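Local coordinates for activator of Hsp90 ATPase homologue 1/2-like C-terminal domain-containing protein (Mycobacterium smegmatis, PDB 3UID) that probably acts as a type II toxin of the SRPBCC superfamily, resembling a mycobacterial toxin involved in the hypoxic response, though its molecular activity is not established, at residues A22-D34 with I80-L92. Numbering follows the deposited sequence. Where two conformers were deposited one is given.
Sequences AAPVTRIWQIYAD and ITAVDEPHSFSFL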
# COMPACT_ATOMS: atom_id res chain seq x y z
N ALA A 22 12.32 -4.52 -10.76
CA ALA A 22 12.92 -4.83 -12.05
C ALA A 22 11.84 -5.20 -13.07
O ALA A 22 11.79 -6.33 -13.56
CB ALA A 22 13.96 -5.95 -11.92
N ALA A 23 10.98 -4.23 -13.35
CA ALA A 23 9.92 -4.38 -14.33
C ALA A 23 9.46 -2.99 -14.72
O ALA A 23 9.69 -2.02 -13.98
CB ALA A 23 8.75 -5.20 -13.74
N PRO A 24 8.81 -2.86 -15.88
CA PRO A 24 8.38 -1.55 -16.38
C PRO A 24 7.27 -0.94 -15.54
O PRO A 24 6.54 -1.66 -14.85
CB PRO A 24 7.87 -1.87 -17.79
CG PRO A 24 8.56 -3.13 -18.18
CD PRO A 24 8.72 -3.91 -16.91
N VAL A 25 7.14 0.38 -15.61
CA VAL A 25 6.09 1.09 -14.90
C VAL A 25 4.71 0.52 -15.23
O VAL A 25 3.87 0.38 -14.34
CB VAL A 25 6.11 2.58 -15.22
CG1 VAL A 25 4.81 3.21 -14.80
CG2 VAL A 25 7.29 3.25 -14.50
N THR A 26 4.48 0.20 -16.50
CA THR A 26 3.19 -0.36 -16.91
C THR A 26 2.87 -1.65 -16.19
O THR A 26 1.72 -1.90 -15.82
CB THR A 26 3.09 -0.57 -18.43
OG1 THR A 26 4.21 -1.34 -18.89
CG2 THR A 26 3.10 0.77 -19.13
N ARG A 27 3.89 -2.48 -15.96
CA ARG A 27 3.71 -3.73 -15.20
C ARG A 27 3.35 -3.49 -13.73
O ARG A 27 2.43 -4.11 -13.20
CB ARG A 27 4.96 -4.61 -15.27
CG ARG A 27 4.88 -5.81 -14.30
CD ARG A 27 3.84 -6.79 -14.81
NE ARG A 27 3.59 -7.91 -13.90
CZ ARG A 27 2.58 -7.95 -13.03
NH1 ARG A 27 1.74 -6.92 -12.92
NH2 ARG A 27 2.41 -9.01 -12.25
N ILE A 28 4.09 -2.61 -13.05
CA ILE A 28 3.83 -2.30 -11.66
C ILE A 28 2.43 -1.71 -11.48
O ILE A 28 1.74 -2.01 -10.51
CB ILE A 28 4.92 -1.38 -11.08
CG1 ILE A 28 6.30 -2.01 -11.29
CG2 ILE A 28 4.68 -1.14 -9.60
CD1 ILE A 28 6.49 -3.36 -10.58
N TRP A 29 2.00 -0.87 -12.42
CA TRP A 29 0.67 -0.30 -12.34
C TRP A 29 -0.39 -1.39 -12.19
O TRP A 29 -1.34 -1.24 -11.42
CB TRP A 29 0.36 0.55 -13.59
CG TRP A 29 -1.01 1.14 -13.53
CD1 TRP A 29 -2.15 0.65 -14.10
CD2 TRP A 29 -1.39 2.33 -12.83
NE1 TRP A 29 -3.21 1.47 -13.82
CE2 TRP A 29 -2.78 2.51 -13.04
CE3 TRP A 29 -0.70 3.27 -12.07
CZ2 TRP A 29 -3.47 3.58 -12.51
CZ3 TRP A 29 -1.40 4.34 -11.53
CH2 TRP A 29 -2.77 4.49 -11.76
N GLN A 30 -0.22 -2.48 -12.92
CA GLN A 30 -1.20 -3.57 -12.93
C GLN A 30 -1.28 -4.35 -11.62
O GLN A 30 -2.29 -5.02 -11.35
CB GLN A 30 -0.94 -4.52 -14.10
CG GLN A 30 -1.17 -3.88 -15.46
CD GLN A 30 -2.60 -3.37 -15.66
OE1 GLN A 30 -3.55 -3.93 -15.09
NE2 GLN A 30 -2.75 -2.32 -16.44
N ILE A 31 -0.23 -4.28 -10.81
CA ILE A 31 -0.26 -4.83 -9.45
C ILE A 31 -1.42 -4.20 -8.66
O ILE A 31 -2.13 -4.88 -7.91
CB ILE A 31 1.06 -4.59 -8.69
CG1 ILE A 31 2.25 -5.32 -9.36
CG2 ILE A 31 0.94 -4.98 -7.21
CD1 ILE A 31 2.23 -6.81 -9.18
N TYR A 32 -1.59 -2.88 -8.83
CA TYR A 32 -2.61 -2.13 -8.10
C TYR A 32 -3.95 -2.07 -8.83
O TYR A 32 -4.99 -1.97 -8.20
CB TYR A 32 -2.09 -0.72 -7.79
CG TYR A 32 -0.85 -0.83 -6.94
CD1 TYR A 32 -0.95 -0.99 -5.56
CD2 TYR A 32 0.41 -0.86 -7.52
CE1 TYR A 32 0.19 -1.15 -4.78
CE2 TYR A 32 1.56 -1.01 -6.74
CZ TYR A 32 1.44 -1.15 -5.38
OH TYR A 32 2.56 -1.31 -4.61
N ALA A 33 -3.90 -2.16 -10.16
CA ALA A 33 -5.10 -2.05 -10.98
C ALA A 33 -5.89 -3.35 -11.03
O ALA A 33 -7.10 -3.33 -11.26
CB ALA A 33 -4.72 -1.60 -12.39
N ASP A 34 -5.21 -4.48 -10.83
CA ASP A 34 -5.87 -5.79 -10.85
C ASP A 34 -6.01 -6.28 -9.41
O ASP A 34 -5.00 -6.55 -8.75
CB ASP A 34 -5.03 -6.78 -11.65
CG ASP A 34 -5.64 -8.17 -11.70
OD1 ASP A 34 -6.64 -8.44 -10.99
OD2 ASP A 34 -5.10 -9.00 -12.46
N ILE A 80 -10.49 6.50 -3.36
CA ILE A 80 -9.63 6.97 -4.43
C ILE A 80 -9.97 8.41 -4.82
O ILE A 80 -11.12 8.73 -5.11
CB ILE A 80 -9.73 6.06 -5.68
CG1 ILE A 80 -9.55 4.59 -5.29
CG2 ILE A 80 -8.71 6.47 -6.72
CD1 ILE A 80 -8.23 4.25 -4.66
N THR A 81 -8.95 9.27 -4.81
CA THR A 81 -9.17 10.67 -5.15
C THR A 81 -8.61 11.09 -6.52
O THR A 81 -9.13 12.03 -7.13
CB THR A 81 -8.62 11.61 -4.07
OG1 THR A 81 -7.22 11.39 -3.92
CG2 THR A 81 -9.32 11.36 -2.73
N ALA A 82 -7.58 10.41 -6.99
CA ALA A 82 -6.99 10.73 -8.29
C ALA A 82 -6.38 9.48 -8.89
O ALA A 82 -5.86 8.64 -8.17
CB ALA A 82 -5.93 11.81 -8.14
N VAL A 83 -6.46 9.36 -10.22
CA VAL A 83 -5.86 8.25 -10.94
C VAL A 83 -5.22 8.76 -12.23
O VAL A 83 -5.88 9.37 -13.06
CB VAL A 83 -6.92 7.17 -11.28
CG1 VAL A 83 -6.29 6.02 -12.06
CG2 VAL A 83 -7.59 6.66 -10.01
N ASP A 84 -3.92 8.51 -12.38
CA ASP A 84 -3.15 8.98 -13.52
C ASP A 84 -2.30 7.82 -14.03
O ASP A 84 -1.10 7.73 -13.77
CB ASP A 84 -2.29 10.18 -13.09
CG ASP A 84 -1.30 10.62 -14.15
OD1 ASP A 84 -1.57 10.42 -15.36
OD2 ASP A 84 -0.25 11.19 -13.77
N GLU A 85 -2.94 6.90 -14.74
CA GLU A 85 -2.27 5.70 -15.23
C GLU A 85 -1.19 6.05 -16.26
O GLU A 85 -1.42 6.88 -17.15
CB GLU A 85 -3.29 4.74 -15.86
CG GLU A 85 -2.66 3.48 -16.43
CD GLU A 85 -3.68 2.57 -17.11
OE1 GLU A 85 -4.89 2.79 -16.92
OE2 GLU A 85 -3.26 1.63 -17.81
N PRO A 86 -0.01 5.42 -16.17
CA PRO A 86 0.42 4.44 -15.16
C PRO A 86 1.35 5.06 -14.13
O PRO A 86 2.08 4.33 -13.47
CB PRO A 86 1.24 3.47 -16.00
CG PRO A 86 1.95 4.38 -16.97
CD PRO A 86 0.92 5.45 -17.31
N HIS A 87 1.34 6.38 -13.98
CA HIS A 87 2.35 7.02 -13.13
C HIS A 87 1.95 7.25 -11.68
O HIS A 87 2.81 7.30 -10.81
CB HIS A 87 2.86 8.31 -13.74
CG HIS A 87 3.78 8.09 -14.90
ND1 HIS A 87 3.44 8.43 -16.19
CD2 HIS A 87 5.02 7.56 -14.97
CE1 HIS A 87 4.43 8.11 -17.01
NE2 HIS A 87 5.40 7.59 -16.29
N SER A 88 0.66 7.39 -11.40
CA SER A 88 0.30 7.73 -10.02
C SER A 88 -1.17 7.51 -9.70
O SER A 88 -2.01 7.57 -10.60
CB SER A 88 0.64 9.20 -9.75
OG SER A 88 0.56 9.53 -8.38
N PHE A 89 -1.47 7.22 -8.43
CA PHE A 89 -2.83 7.34 -7.91
C PHE A 89 -2.79 7.84 -6.48
O PHE A 89 -1.76 7.75 -5.81
CB PHE A 89 -3.69 6.07 -8.11
CG PHE A 89 -3.26 4.86 -7.31
CD1 PHE A 89 -3.83 4.59 -6.08
CD2 PHE A 89 -2.30 3.98 -7.81
CE1 PHE A 89 -3.46 3.46 -5.34
CE2 PHE A 89 -1.92 2.85 -7.07
CZ PHE A 89 -2.51 2.60 -5.83
N SER A 90 -3.90 8.43 -6.04
CA SER A 90 -3.96 9.07 -4.74
C SER A 90 -5.22 8.62 -4.03
O SER A 90 -6.24 8.38 -4.68
CB SER A 90 -3.98 10.58 -4.89
OG SER A 90 -2.81 11.04 -5.56
N PHE A 91 -5.17 8.54 -2.70
CA PHE A 91 -6.31 8.02 -1.96
C PHE A 91 -6.24 8.36 -0.49
O PHE A 91 -5.16 8.64 0.06
CB PHE A 91 -6.44 6.49 -2.12
CG PHE A 91 -5.24 5.72 -1.61
CD1 PHE A 91 -5.21 5.24 -0.30
CD2 PHE A 91 -4.16 5.46 -2.45
CE1 PHE A 91 -4.10 4.52 0.17
CE2 PHE A 91 -3.04 4.74 -2.00
CZ PHE A 91 -3.02 4.26 -0.70
N LEU A 92 -7.41 8.35 0.14
CA LEU A 92 -7.49 8.44 1.60
C LEU A 92 -7.63 7.02 2.15
O LEU A 92 -8.35 6.20 1.59
CB LEU A 92 -8.70 9.28 2.00
CG LEU A 92 -8.77 10.63 1.29
CD1 LEU A 92 -10.16 11.24 1.38
CD2 LEU A 92 -7.72 11.57 1.84
O HOH W 1 -5.98 1.32 -14.66
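Trp-29 of helix 25-33 meets Pro-86 just before strand 88-92; the N-to-C directions of helix and strand are 27° apart, with their axes 10.6 Å apart at closest approach. Trp-29 packs against the turn between strands 73-84 and 88-96, and its CA lies 5.5 Å from Pro-86 CA. The peptide bond before Pro-86 is cis. At this hairpin end His-87 N and Ser-88 N both hydrogen-bond to Asp-84 O, a classic beta bulge.

Trp-29 carries most of the helix side of the contact. Its CG is anti to the backbone N (chi1 180°), which sends the indole from the helix to the turn. Glu-85 CG lies over one face, 3.5 Å from the centroid of the five-membered ring, in a CH-pi contact. The extended Glu-85 chain crosses the indole at about a right angle. Pro-86 CA lies over the same face, toward the rim. Val-83 CG1 meets the far edge of the indole, 3.8 Å from Trp-29 CZ2. The edge of the Phe-89 ring is directed at the face of the six-membered ring of Trp-29, in an offset edge-to-face pair with planes at 87°. Phe-89 CE2 also packs 3.6 Å from Tyr-32 CB. The rings of Tyr-32 and Phe-89 meet obliquely, so Trp-29, Tyr-32 and Phe-89 form an aromatic cluster. Tyr-32 OH is hydrogen-bonded to Tyr-126 OH on another strand of the antiparallel sheet. Nearer the start of the helix, Val-25 CG1 packs 3.8 Å from Pro-86 CB.

No direct hydrogen bond joins the two segments. One water bridges them: it accepts from Trp-29 NE1 at 2.9 Å and donates to Glu-85 OE1. Pro-86 O is buried without a polar partner. Val-25 CG1 lies 3.2 Å from Pro-86 O, and Trp-29 CE3 also packs against it, so carbon groups cover the carbonyl. The join between the helix and the hairpin end of this Bet v 1-like fold is therefore mainly apolar and aromatic, with the indole N-H satisfied through water.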